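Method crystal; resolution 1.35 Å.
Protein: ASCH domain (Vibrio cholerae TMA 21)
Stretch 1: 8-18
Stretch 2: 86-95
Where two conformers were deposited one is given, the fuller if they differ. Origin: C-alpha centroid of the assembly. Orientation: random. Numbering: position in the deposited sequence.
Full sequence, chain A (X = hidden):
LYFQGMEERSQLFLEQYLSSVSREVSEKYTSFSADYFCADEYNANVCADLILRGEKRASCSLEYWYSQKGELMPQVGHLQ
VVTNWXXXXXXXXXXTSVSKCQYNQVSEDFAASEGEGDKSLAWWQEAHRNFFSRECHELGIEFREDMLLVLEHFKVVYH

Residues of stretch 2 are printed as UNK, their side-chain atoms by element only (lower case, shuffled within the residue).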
# COMPACT_ATOMS: atom_id res chain seq x y z
N GLU A 8 11.37 -9.57 12.68
CA GLU A 8 11.51 -9.02 13.99
C GLU A 8 11.56 -7.54 14.11
O GLU A 8 11.03 -6.95 15.05
CB GLU A 8 12.73 -9.67 14.66
CG GLU A 8 12.85 -9.24 16.17
CD GLU A 8 13.91 -9.98 16.89
OE1 GLU A 8 15.08 -9.75 16.65
OE2 GLU A 8 13.55 -10.91 17.65
N ARG A 9 12.31 -6.90 13.19
CA ARG A 9 12.42 -5.45 13.29
C ARG A 9 11.03 -4.80 13.18
O ARG A 9 10.68 -3.87 13.93
CB ARG A 9 13.35 -4.82 12.23
CG ARG A 9 14.81 -5.27 12.32
CD ARG A 9 15.62 -4.98 11.06
NE ARG A 9 15.24 -5.84 9.96
CZ ARG A 9 15.47 -5.57 8.68
NH1 ARG A 9 16.09 -4.43 8.28
NH2 ARG A 9 15.06 -6.42 7.75
N SER A 10 10.21 -5.27 12.22
CA SER A 10 8.90 -4.76 12.04
C SER A 10 7.94 -5.16 13.16
O SER A 10 7.11 -4.36 13.63
CB SER A 10 8.31 -5.21 10.72
OG SER A 10 8.86 -4.45 9.67
N GLN A 11 8.07 -6.41 13.69
CA GLN A 11 7.28 -6.84 14.85
C GLN A 11 7.52 -5.95 16.05
O GLN A 11 6.56 -5.52 16.73
CB GLN A 11 7.63 -8.31 15.18
CG GLN A 11 6.78 -8.86 16.27
CD GLN A 11 6.75 -10.37 16.34
OE1 GLN A 11 6.21 -10.87 17.31
NE2 GLN A 11 7.29 -11.09 15.31
N LEU A 12 8.78 -5.64 16.36
CA LEU A 12 9.09 -4.77 17.46
C LEU A 12 8.46 -3.41 17.29
O LEU A 12 7.97 -2.79 18.26
CB LEU A 12 10.61 -4.70 17.74
CG LEU A 12 11.28 -5.94 18.25
CD1 LEU A 12 12.79 -5.79 18.13
CD2 LEU A 12 10.86 -6.15 19.63
N PHE A 13 8.55 -2.85 16.09
CA PHE A 13 8.03 -1.51 15.81
C PHE A 13 6.53 -1.50 15.99
O PHE A 13 5.95 -0.56 16.57
CB PHE A 13 8.43 -1.11 14.39
CG PHE A 13 8.32 0.36 14.04
CD1 PHE A 13 9.22 1.26 14.59
CD2 PHE A 13 7.46 0.79 13.09
CE1 PHE A 13 9.23 2.57 14.16
CE2 PHE A 13 7.49 2.10 12.64
CZ PHE A 13 8.35 2.99 13.19
N LEU A 14 5.86 -2.52 15.44
CA LEU A 14 4.42 -2.65 15.58
C LEU A 14 4.00 -2.77 17.06
O LEU A 14 3.04 -2.14 17.48
CB LEU A 14 3.95 -3.86 14.83
CG LEU A 14 2.44 -4.20 14.80
CD1 LEU A 14 1.50 -3.01 14.44
CD2 LEU A 14 2.17 -5.42 13.89
N GLU A 15 4.79 -3.54 17.82
CA GLU A 15 4.49 -3.65 19.26
C GLU A 15 4.64 -2.33 19.95
O GLU A 15 3.90 -2.03 20.89
CB GLU A 15 5.31 -4.73 19.95
CG GLU A 15 4.95 -6.09 19.54
CD GLU A 15 3.62 -6.67 20.17
OE1 GLU A 15 3.54 -7.95 20.20
OE2 GLU A 15 2.66 -5.88 20.58
N GLN A 16 5.59 -1.47 19.50
CA GLN A 16 5.70 -0.14 20.07
C GLN A 16 4.44 0.64 19.83
O GLN A 16 3.93 1.34 20.74
CB GLN A 16 6.94 0.61 19.57
CG GLN A 16 8.24 0.07 20.05
CD GLN A 16 9.44 0.79 19.64
OE1 GLN A 16 10.31 1.19 20.49
NE2 GLN A 16 9.57 0.94 18.38
N TYR A 17 3.92 0.61 18.61
CA TYR A 17 2.68 1.33 18.34
C TYR A 17 1.55 0.79 19.25
O TYR A 17 0.82 1.55 19.81
CB TYR A 17 2.29 1.20 16.87
CG TYR A 17 0.89 1.70 16.60
CD1 TYR A 17 0.50 2.98 16.95
CD2 TYR A 17 -0.10 0.83 16.09
CE1 TYR A 17 -0.80 3.43 16.76
CE2 TYR A 17 -1.40 1.31 15.89
CZ TYR A 17 -1.76 2.62 16.21
OH TYR A 17 -3.03 3.10 16.08
N LEU A 18 1.35 -0.52 19.23
CA LEU A 18 0.24 -1.08 20.03
C LEU A 18 0.33 -0.74 21.49
O LEU A 18 -0.69 -0.47 22.11
CB LEU A 18 0.13 -2.53 19.75
CG LEU A 18 -0.16 -2.96 18.29
CD1 LEU A 18 -0.13 -4.55 18.12
CD2 LEU A 18 -1.56 -2.43 17.83
N UNK A 86 15.27 -2.12 2.48
CA UNK A 86 16.05 -2.97 3.33
C UNK A 86 15.37 -3.46 4.62
O UNK A 86 16.04 -4.08 5.44
c UNK A 86 18.30 -2.41 2.39
c UNK A 86 17.36 -2.28 3.61
o UNK A 86 18.68 -3.59 2.08
o UNK A 86 18.72 -1.39 1.85
N UNK A 87 14.07 -3.24 4.65
CA UNK A 87 13.29 -3.77 5.75
C UNK A 87 13.30 -2.95 7.03
O UNK A 87 12.77 -3.41 8.05
N UNK A 88 13.95 -1.82 7.07
CA UNK A 88 13.94 -0.93 8.20
C UNK A 88 12.55 -0.33 8.34
O UNK A 88 12.08 0.28 7.40
c UNK A 88 15.99 2.25 9.15
n UNK A 88 15.98 2.51 11.66
c UNK A 88 15.96 3.23 10.31
c UNK A 88 14.98 0.17 8.09
c UNK A 88 15.02 1.04 9.33
N UNK A 89 11.91 -0.47 9.49
CA UNK A 89 10.57 0.20 9.66
C UNK A 89 10.68 1.72 9.56
O UNK A 89 11.57 2.28 10.25
c UNK A 89 10.83 -1.62 11.22
c UNK A 89 10.12 -0.29 11.02
c UNK A 89 12.23 -1.36 10.62
N UNK A 90 9.80 2.32 8.76
CA UNK A 90 9.81 3.79 8.63
C UNK A 90 8.53 4.36 9.32
O UNK A 90 8.59 5.34 10.05
c UNK A 90 9.83 4.17 7.16
c UNK A 90 9.62 5.71 7.01
c UNK A 90 11.14 3.66 6.45
c UNK A 90 12.41 4.08 7.12
N UNK A 91 7.37 3.75 9.09
CA UNK A 91 6.13 4.22 9.69
C UNK A 91 5.12 3.05 9.66
O UNK A 91 5.38 2.02 9.12
c UNK A 91 5.62 5.49 9.04
s UNK A 91 5.13 5.30 7.33
N UNK A 92 3.98 3.30 10.31
CA UNK A 92 2.90 2.35 10.29
C UNK A 92 1.66 3.09 9.71
O UNK A 92 1.35 4.19 10.19
c UNK A 92 3.66 0.50 13.65
c UNK A 92 2.55 1.73 11.67
c UNK A 92 3.82 1.15 12.28
c UNK A 92 1.44 0.68 11.56
N UNK A 93 0.97 2.44 8.78
CA UNK A 93 -0.22 2.96 8.19
C UNK A 93 -1.43 2.13 8.53
O UNK A 93 -1.28 0.92 8.78
c UNK A 93 -0.10 3.18 6.70
c UNK A 93 0.14 1.87 5.94
c UNK A 93 0.92 4.26 6.34
c UNK A 93 0.16 1.91 4.44
N UNK A 94 -2.61 2.76 8.57
CA UNK A 94 -3.89 2.09 8.83
C UNK A 94 -4.76 2.39 7.60
O UNK A 94 -4.93 3.55 7.18
c UNK A 94 -5.89 1.95 10.38
c UNK A 94 -4.60 2.68 10.07
o UNK A 94 -7.75 2.24 11.76
c UNK A 94 -6.50 2.38 11.67
o UNK A 94 -5.78 2.73 12.63
N UNK A 95 -5.28 1.33 6.99
CA UNK A 95 -6.19 1.46 5.87
C UNK A 95 -7.50 2.12 6.31
O UNK A 95 -8.12 1.65 7.26
c UNK A 95 -5.12 -0.43 4.61
c UNK A 95 -7.61 0.22 4.15
c UNK A 95 -6.44 0.10 5.21
c UNK A 95 -5.18 -1.73 3.77
O HOH W 1 11.20 -5.55 8.67

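Position 86 carries two side-chain carbons, the second bearing two oxygens, which is a carboxylate on a single methylene: D86. Its carboxylate does not serve the contact; the backbone does. R9 NH1 donates a hydrogen bond to D86 O at 2.9 Å and 165°; R9 NH2 adds a weak one to D86 O at 3.4 Å.

Position 87 has no side-chain atoms, so it is G87. Its phi of 82° and psi of 2° would jam a CB against the preceding carbonyl, and an ideal CB would sit 2.4 Å from R9 NH2. The bare backbone instead lets the guanidinium lay one face over the peptide, with R9 NH1 3.4 Å from G87 C.

At position 88 four carbons run in a row to a terminal nitrogen: K88. Its CA-to-CB bond points away from the helix; the nearest approach to stretch 1 is by backbone, R9 NH1 to K88 N at 3.6 Å.

Position 89 has three carbons closing a ring onto the backbone nitrogen, hence P89. The compact ring packs against the helix backbone, with P89 CG 3.5 Å from R9 O and 3.8 Å from S10 CA. P89 CB lies over one face of the F13 ring, 3.7 Å from its centroid, a CH-pi contact.

Position 90 shows four carbons, forked at the first, with one arm two carbons long: I90. It points away; its carbonyl meets the helix, I90 O lying 3.9 Å from F13 CZ.

Position 91 has one carbon and then a sulfur, C91. This small side chain also points away, into buried surroundings, while C91 CA approaches the edge of the F13 ring, 3.9 Å from CE2.

Position 92 repeats the forked four-carbon pattern, but points toward the helix: I92. Branched and apolar, it fills buried space beside F13, L14 and Y17. Its CG1 reaches F13 CD2 at 3.7 Å; CD1, ending the longer arm, lies 3.6 Å from Y17 CB and 4.2 Å from L14 CD1.

Position 93, four carbons forked at the first, one arm two long, is I93, buried but out of reach of the helix.

Position 94 has three carbons, the last with two oxygens: E94. It points toward the helix, yet its carboxylate and Y17 OH find hydrogen-bond partners elsewhere.

Position 95, the same forked shape, is I95, buried beyond the contact.

The helix and strand axes run at 38°, and the two stretches together bury 514 Å². P89 and I92 form the apolar centre around F13, while R9 grips the preceding turn. There a water accepts from S10 OG at 2.8 Å and donates to G87 O at 2.7 Å, bridging a gap too wide for direct bonding.

Stretch 2, residues 86-95: DGKPICIIEI
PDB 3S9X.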